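Local structure of flavin-dependent monooxygenase, oxygenase subunit HsaA (Rhodococcus sp., 2RFQ) at residues V167-P172 and H205-F210; Y250-A255 and T353-F358. The protein catalyses the FMNH2- and O2-dependent ortho-hydroxylation of 3-hydroxy-9,10-secoandrosta-1,3,5(10)-triene-9,17-dione to its 3,4-dihydroxy product in cholesterol catabolism. All coordinates share one frame; numbering follows the deposited sequence.

Contact 1 (V167-P172 and H205-F210)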
loop_
_atom_site.group_PDB
_atom_site.type_symbol
_atom_site.label_atom_id
_atom_site.label_comp_id
_atom_site.label_asym_id
_atom_site.label_seq_id
_atom_site.Cartn_x
_atom_site.Cartn_y
_atom_site.Cartn_z
ATOM N N VAL A 167 4.173 -10.116 -37.738
ATOM C CA VAL A 167 3.572 -11.416 -38.030
ATOM C C VAL A 167 4.126 -12.484 -37.089
ATOM O O VAL A 167 5.070 -12.226 -36.331
ATOM C CB VAL A 167 3.910 -11.837 -39.485
ATOM C CG1 VAL A 167 3.425 -10.794 -40.489
ATOM C CG2 VAL A 167 5.419 -12.038 -39.635
ATOM N N SER A 168 3.541 -13.676 -37.155
ATOM C CA SER A 168 4.168 -14.865 -36.590
ATOM C C SER A 168 4.610 -15.785 -37.714
ATOM O O SER A 168 3.826 -16.095 -38.617
ATOM C CB SER A 168 3.201 -15.629 -35.673
ATOM O OG SER A 168 2.863 -14.842 -34.539
ATOM N N PHE A 169 5.865 -16.219 -37.644
ATOM C CA PHE A 169 6.396 -17.209 -38.575
ATOM C C PHE A 169 6.274 -18.584 -37.947
ATOM O O PHE A 169 6.803 -18.825 -36.849
ATOM C CB PHE A 169 7.871 -16.915 -38.861
ATOM C CG PHE A 169 8.125 -15.523 -39.383
ATOM C CD1 PHE A 169 7.917 -15.217 -40.734
ATOM C CD2 PHE A 169 8.570 -14.521 -38.526
ATOM C CE1 PHE A 169 8.146 -13.923 -41.191
ATOM C CE2 PHE A 169 8.816 -13.216 -38.995
ATOM C CZ PHE A 169 8.608 -12.925 -40.319
ATOM N N LEU A 170 5.599 -19.500 -38.643
ATOM C CA LEU A 170 5.463 -20.882 -38.167
ATOM C C LEU A 170 6.597 -21.709 -38.789
ATOM O O LEU A 170 6.687 -21.818 -40.019
ATOM C CB LEU A 170 4.097 -21.471 -38.588
ATOM C CG LEU A 170 3.854 -22.979 -38.373
ATOM C CD1 LEU A 170 3.809 -23.373 -36.891
ATOM C CD2 LEU A 170 2.536 -23.401 -39.106
ATOM N N ILE A 171 7.465 -22.256 -37.939
ATOM C CA ILE A 171 8.686 -22.923 -38.394
ATOM C C ILE A 171 8.813 -24.301 -37.733
ATOM O O ILE A 171 8.604 -24.411 -36.510
ATOM C CB ILE A 171 9.936 -22.061 -38.058
ATOM C CG1 ILE A 171 9.755 -20.644 -38.627
ATOM C CG2 ILE A 171 11.214 -22.737 -38.594
ATOM C CD1 ILE A 171 11.017 -19.723 -38.603
ATOM N N PRO A 172 9.112 -25.351 -38.531
ATOM C CA PRO A 172 9.236 -26.651 -37.890
ATOM C C PRO A 172 10.582 -26.822 -37.208
ATOM O O PRO A 172 11.560 -26.181 -37.588
ATOM C CB PRO A 172 9.110 -27.623 -39.069
ATOM C CG PRO A 172 9.779 -26.861 -40.220
ATOM C CD PRO A 172 9.313 -25.432 -40.002
ATOM N N HIS A 205 2.130 -19.429 -46.733
ATOM C CA HIS A 205 0.980 -20.004 -46.013
ATOM C C HIS A 205 1.252 -20.250 -44.530
ATOM O O HIS A 205 0.322 -20.459 -43.762
ATOM C CB HIS A 205 0.453 -21.272 -46.713
ATOM C CG HIS A 205 1.311 -22.483 -46.516
ATOM N ND1 HIS A 205 2.391 -22.776 -47.324
ATOM C CD2 HIS A 205 1.233 -23.492 -45.616
ATOM C CE1 HIS A 205 2.948 -23.904 -46.921
ATOM N NE2 HIS A 205 2.261 -24.361 -45.887
ATOM N N ARG A 206 2.525 -20.218 -44.153
ATOM C CA ARG A 206 2.933 -20.444 -42.764
ATOM C C ARG A 206 3.243 -19.136 -42.015
ATOM O O ARG A 206 3.907 -19.140 -40.974
ATOM C CB ARG A 206 4.145 -21.376 -42.733
ATOM C CG ARG A 206 3.814 -22.810 -43.119
ATOM C CD ARG A 206 5.005 -23.690 -42.782
ATOM N NE ARG A 206 4.886 -25.022 -43.378
ATOM C CZ ARG A 206 5.933 -25.806 -43.616
ATOM N NH1 ARG A 206 7.164 -25.390 -43.318
ATOM N NH2 ARG A 206 5.758 -27.009 -44.156
ATOM N N VAL A 207 2.728 -18.018 -42.524
ATOM C CA VAL A 207 2.946 -16.724 -41.870
ATOM C C VAL A 207 1.615 -16.007 -41.668
ATOM O O VAL A 207 0.794 -15.948 -42.582
ATOM C CB VAL A 207 3.926 -15.850 -42.700
ATOM C CG1 VAL A 207 4.128 -14.483 -42.036
ATOM C CG2 VAL A 207 5.243 -16.576 -42.845
ATOM N N LEU A 208 1.389 -15.491 -40.457
ATOM C CA LEU A 208 0.104 -14.861 -40.146
ATOM C C LEU A 208 0.291 -13.496 -39.509
ATOM O O LEU A 208 0.963 -13.374 -38.490
ATOM C CB LEU A 208 -0.706 -15.740 -39.191
ATOM C CG LEU A 208 -2.072 -15.194 -38.741
ATOM C CD1 LEU A 208 -3.038 -14.992 -39.899
ATOM C CD2 LEU A 208 -2.694 -16.144 -37.721
ATOM N N SER A 209 -0.326 -12.476 -40.106
ATOM C CA SER A 209 -0.219 -11.126 -39.583
ATOM C C SER A 209 -1.153 -10.919 -38.380
ATOM O O SER A 209 -2.303 -11.322 -38.413
ATOM C CB SER A 209 -0.600 -10.125 -40.680
ATOM O OG SER A 209 -0.717 -8.833 -40.108
ATOM N N PHE A 210 -0.659 -10.291 -37.323
ATOM C CA PHE A 210 -1.546 -9.918 -36.223
ATOM C C PHE A 210 -2.650 -8.932 -36.649
ATOM O O PHE A 210 -3.752 -8.956 -36.086
ATOM C CB PHE A 210 -0.749 -9.370 -35.056
ATOM C CG PHE A 210 0.018 -10.421 -34.324
ATOM C CD1 PHE A 210 -0.619 -11.255 -33.400
ATOM C CD2 PHE A 210 1.365 -10.612 -34.594
ATOM C CE1 PHE A 210 0.100 -12.241 -32.710
ATOM C CE2 PHE A 210 2.093 -11.601 -33.915
ATOM C CZ PHE A 210 1.452 -12.409 -32.975
HETATM O O HOH W 1 0.347 -13.952 -35.788
HETATM O O HOH W 2 8.046 -22.941 -42.215
#
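Ser168 and Leu208 exchange two backbone hydrogen bonds, Ser168 N to Leu208 O at 2.9 Å and Leu208 N to Ser168 O at 3.1 Å; Leu170 N adds a third to Arg206 O. On one face of the sheet Val207 divides its methyls between two neighbours. CG1, anti to the backbone N (chi1 179°), lies 3.7 Å from Val167 CG2, and CG2 lies 3.7 Å from Phe169 CD1. Val167 CG2 also sits over a face of the Phe169 ring, toward its rim. On the other face Ser168 OG comes within 3.2 Å of Phe210 CZ, and a water over the centre of that ring links Ser168 OG to Leu208 O. An alanine in place of Phe210 would lack the ring, and would probably leave a gap beside Ser168 OG and the bridging water without the face it lies over. A second water, in the guanidinium plane, bridges Arg206 NH1 (2.8 Å) to Leu170 O, while Asp106 holds Arg206 NE in a salt bridge. Ser209 is the N-cap of helix 210-214; its OG bonds Asp165 OD1 and, weakly, Lys211 N. Strand 207-209 thus joins strand 162-172 as an antiparallel neighbour in the beta domain of the acyl-CoA dehydrogenase fold.

Contact 2 (Y250-A255 and T353-F358); sequences YGAYDA and TPLQRF. With 1PS (3-pyridinium-1-ylpropane-1-sulfonate), chain E.
Gln356 NE2 turns back to a lone pair of Thr353 O at 2.9 Å, joining the first turn of helix 354-365 to the residue before it, and Thr353 OG1 bonds Ala350 O. In the same turn Leu355 N gives a hydrogen bond to sulfonate O3 of 1PS at 3.0 Å (N-H...O angle 145°), and Pro354 CD closes on the same oxygen at 3.4 Å. The N-terminal end of the helix would probably favour the negative sulfonate. This helix runs nearly antiparallel to helix 233-266 (157° between the short segments, axes 9.1 Å apart), a pairing within the C-terminal helical bundle of the acyl-CoA dehydrogenase fold. Leu355 serves both neighbours: chi1 of 178° sets CG anti to the backbone N, and from there CD1 meets Ala252 CB at 3.7 Å, while CB and CD2 lie against the sulfonate. Ala255 CB faces Pro354 CB at 4.3 Å beside the ligand, and Thr353 CG2 touches the pyridinium carbons C1 and C2. Elsewhere the helices meet through Phe358 and two small residues. Gly251 suits the place, since a beta carbon there would run into Phe358 CZ. Ala252 CB packs on Phe358 CB at 3.9 Å, and Ala252 N stands 3.5 Å above one face of the Phe358 ring, displaced toward its rim.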
loop_
_atom_site.group_PDB
_atom_site.type_symbol
_atom_site.label_atom_id
_atom_site.label_comp_id
_atom_site.label_asym_id
_atom_site.label_seq_id
_atom_site.Cartn_x
_atom_site.Cartn_y
_atom_site.Cartn_z
ATOM N N TYR A 250 -3.336 -19.434 -5.880
ATOM C CA TYR A 250 -4.223 -20.431 -5.250
ATOM C C TYR A 250 -3.401 -21.531 -4.568
ATOM O O TYR A 250 -3.680 -21.936 -3.413
ATOM C CB TYR A 250 -5.186 -21.057 -6.260
ATOM C CG TYR A 250 -6.431 -20.231 -6.524
ATOM C CD1 TYR A 250 -6.436 -19.267 -7.517
ATOM C CD2 TYR A 250 -7.574 -20.388 -5.746
ATOM C CE1 TYR A 250 -7.589 -18.512 -7.794
ATOM C CE2 TYR A 250 -8.734 -19.621 -5.990
ATOM C CZ TYR A 250 -8.708 -18.672 -7.022
ATOM O OH TYR A 250 -9.823 -17.905 -7.289
ATOM N N GLY A 251 -2.367 -21.996 -5.266
ATOM C CA GLY A 251 -1.521 -23.084 -4.755
ATOM C C GLY A 251 -0.773 -22.636 -3.514
ATOM O O GLY A 251 -0.699 -23.381 -2.524
ATOM N N ALA A 252 -0.228 -21.422 -3.577
ATOM C CA ALA A 252 0.504 -20.845 -2.448
ATOM C C ALA A 252 -0.430 -20.706 -1.247
ATOM O O ALA A 252 -0.057 -21.023 -0.098
ATOM C CB ALA A 252 1.078 -19.495 -2.827
ATOM N N TYR A 253 -1.633 -20.200 -1.506
ATOM C CA TYR A 253 -2.636 -20.039 -0.435
ATOM C C TYR A 253 -2.966 -21.383 0.241
ATOM O O TYR A 253 -2.913 -21.515 1.476
ATOM C CB TYR A 253 -3.897 -19.404 -1.025
ATOM C CG TYR A 253 -4.937 -19.206 0.043
ATOM C CD1 TYR A 253 -4.885 -18.094 0.887
ATOM C CD2 TYR A 253 -5.937 -20.162 0.249
ATOM C CE1 TYR A 253 -5.834 -17.937 1.910
ATOM C CE2 TYR A 253 -6.913 -20.000 1.273
ATOM C CZ TYR A 253 -6.831 -18.890 2.093
ATOM O OH TYR A 253 -7.776 -18.727 3.093
ATOM N N ASP A 254 -3.266 -22.388 -0.569
ATOM C CA ASP A 254 -3.648 -23.694 -0.025
ATOM C C ASP A 254 -2.486 -24.305 0.752
ATOM O O ASP A 254 -2.707 -24.874 1.830
ATOM C CB ASP A 254 -4.078 -24.619 -1.159
ATOM C CG ASP A 254 -5.434 -24.251 -1.739
ATOM O OD1 ASP A 254 -6.234 -23.493 -1.110
ATOM O OD2 ASP A 254 -5.710 -24.742 -2.861
ATOM N N ALA A 255 -1.260 -24.179 0.232
ATOM C CA ALA A 255 -0.077 -24.762 0.895
ATOM C C ALA A 255 0.096 -24.074 2.250
ATOM O O ALA A 255 0.274 -24.738 3.285
ATOM C CB ALA A 255 1.201 -24.591 0.021
ATOM N N THR A 353 10.663 -26.438 -0.604
ATOM C CA THR A 353 9.300 -26.330 -0.066
ATOM C C THR A 353 8.406 -25.474 -0.996
ATOM O O THR A 353 8.907 -24.618 -1.748
ATOM C CB THR A 353 9.283 -25.810 1.372
ATOM O OG1 THR A 353 9.832 -24.491 1.419
ATOM C CG2 THR A 353 10.076 -26.783 2.308
ATOM N N PRO A 354 7.088 -25.759 -1.010
ATOM C CA PRO A 354 6.241 -25.120 -2.026
ATOM C C PRO A 354 6.101 -23.591 -1.988
ATOM O O PRO A 354 6.122 -22.957 -3.047
ATOM C CB PRO A 354 4.870 -25.804 -1.837
ATOM C CG PRO A 354 5.155 -27.087 -1.132
ATOM C CD PRO A 354 6.358 -26.788 -0.248
ATOM N N LEU A 355 5.983 -22.986 -0.811
ATOM C CA LEU A 355 5.570 -21.580 -0.805
ATOM C C LEU A 355 6.656 -20.660 -1.385
ATOM O O LEU A 355 6.332 -19.733 -2.188
ATOM C CB LEU A 355 5.121 -21.153 0.581
ATOM C CG LEU A 355 4.696 -19.709 0.797
ATOM C CD1 LEU A 355 3.490 -19.322 -0.081
ATOM C CD2 LEU A 355 4.332 -19.516 2.288
ATOM N N GLN A 356 7.923 -20.877 -0.996
ATOM C CA GLN A 356 9.017 -20.060 -1.550
ATOM C C GLN A 356 9.130 -20.265 -3.072
ATOM O O GLN A 356 9.544 -19.351 -3.791
ATOM C CB GLN A 356 10.358 -20.310 -0.856
ATOM C CG GLN A 356 10.789 -21.769 -0.827
ATOM C CD GLN A 356 11.598 -22.195 -2.063
ATOM O OE1 GLN A 356 12.383 -21.415 -2.606
ATOM N NE2 GLN A 356 11.449 -23.473 -2.471
ATOM N N ARG A 357 8.788 -21.472 -3.542
ATOM C CA ARG A 357 8.798 -21.735 -4.995
ATOM C C ARG A 357 7.711 -20.943 -5.720
ATOM O O ARG A 357 7.988 -20.328 -6.751
ATOM C CB ARG A 357 8.659 -23.231 -5.285
ATOM C CG ARG A 357 9.077 -23.568 -6.714
ATOM C CD ARG A 357 8.794 -25.012 -7.021
ATOM N NE ARG A 357 9.598 -25.889 -6.178
ATOM C CZ ARG A 357 9.118 -26.659 -5.207
ATOM N NH1 ARG A 357 7.815 -26.692 -4.950
ATOM N NH2 ARG A 357 9.955 -27.423 -4.504
ATOM N N PHE A 358 6.469 -20.971 -5.211
ATOM C CA PHE A 358 5.403 -20.177 -5.823
ATOM C C PHE A 358 5.774 -18.705 -5.820
ATOM O O PHE A 358 5.469 -17.979 -6.766
ATOM C CB PHE A 358 4.111 -20.372 -5.047
ATOM C CG PHE A 358 3.428 -21.712 -5.302
ATOM C CD1 PHE A 358 3.045 -22.099 -6.603
ATOM C CD2 PHE A 358 3.113 -22.549 -4.227
ATOM C CE1 PHE A 358 2.372 -23.317 -6.817
ATOM C CE2 PHE A 358 2.465 -23.781 -4.428
ATOM C CZ PHE A 358 2.075 -24.155 -5.731
HETATM N N1 1PS E . 8.053 -26.354 5.656
HETATM C C1 1PS E . 9.344 -26.046 5.929
HETATM C C2 1PS E . 10.309 -27.051 6.044
HETATM C C3 1PS E . 7.661 -27.635 5.498
HETATM C C4 1PS E . 8.584 -28.681 5.608
HETATM C C5 1PS E . 9.923 -28.381 5.880
HETATM C C6 1PS E . 7.045 -25.284 5.541
HETATM C C7 1PS E . 7.242 -24.447 4.277
HETATM C C8 1PS E . 6.093 -23.457 4.083
HETATM S S1 1PS E . 4.843 -24.101 3.161
HETATM O O1 1PS E . 3.729 -23.125 3.296
HETATM O O2 1PS E . 4.394 -25.421 3.681
HETATM O O3 1PS E . 5.334 -24.306 1.762
#

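How the contacts relate
The two contacts lie on opposite sides of the chain's centre, their own centres 38 Å apart and their nearest atoms about 27 Å apart, and they share no strand or helix. They follow in series: contact 1 closes within the mixed beta sheet of the middle domain before helix 233-266 opens the C-terminal bundle that holds contact 2. Each lies near a residue that probably binds FMN, as in related enzymes: Tyr120 about 4 Å from Ser168 and Thr347 about 7 Å from Leu355, side chain to side chain. Contact 2 also lines the 1PS pocket and, unlike contact 1, touches two neighbouring subunits of the tetramer, through Tyr253 and Gln356.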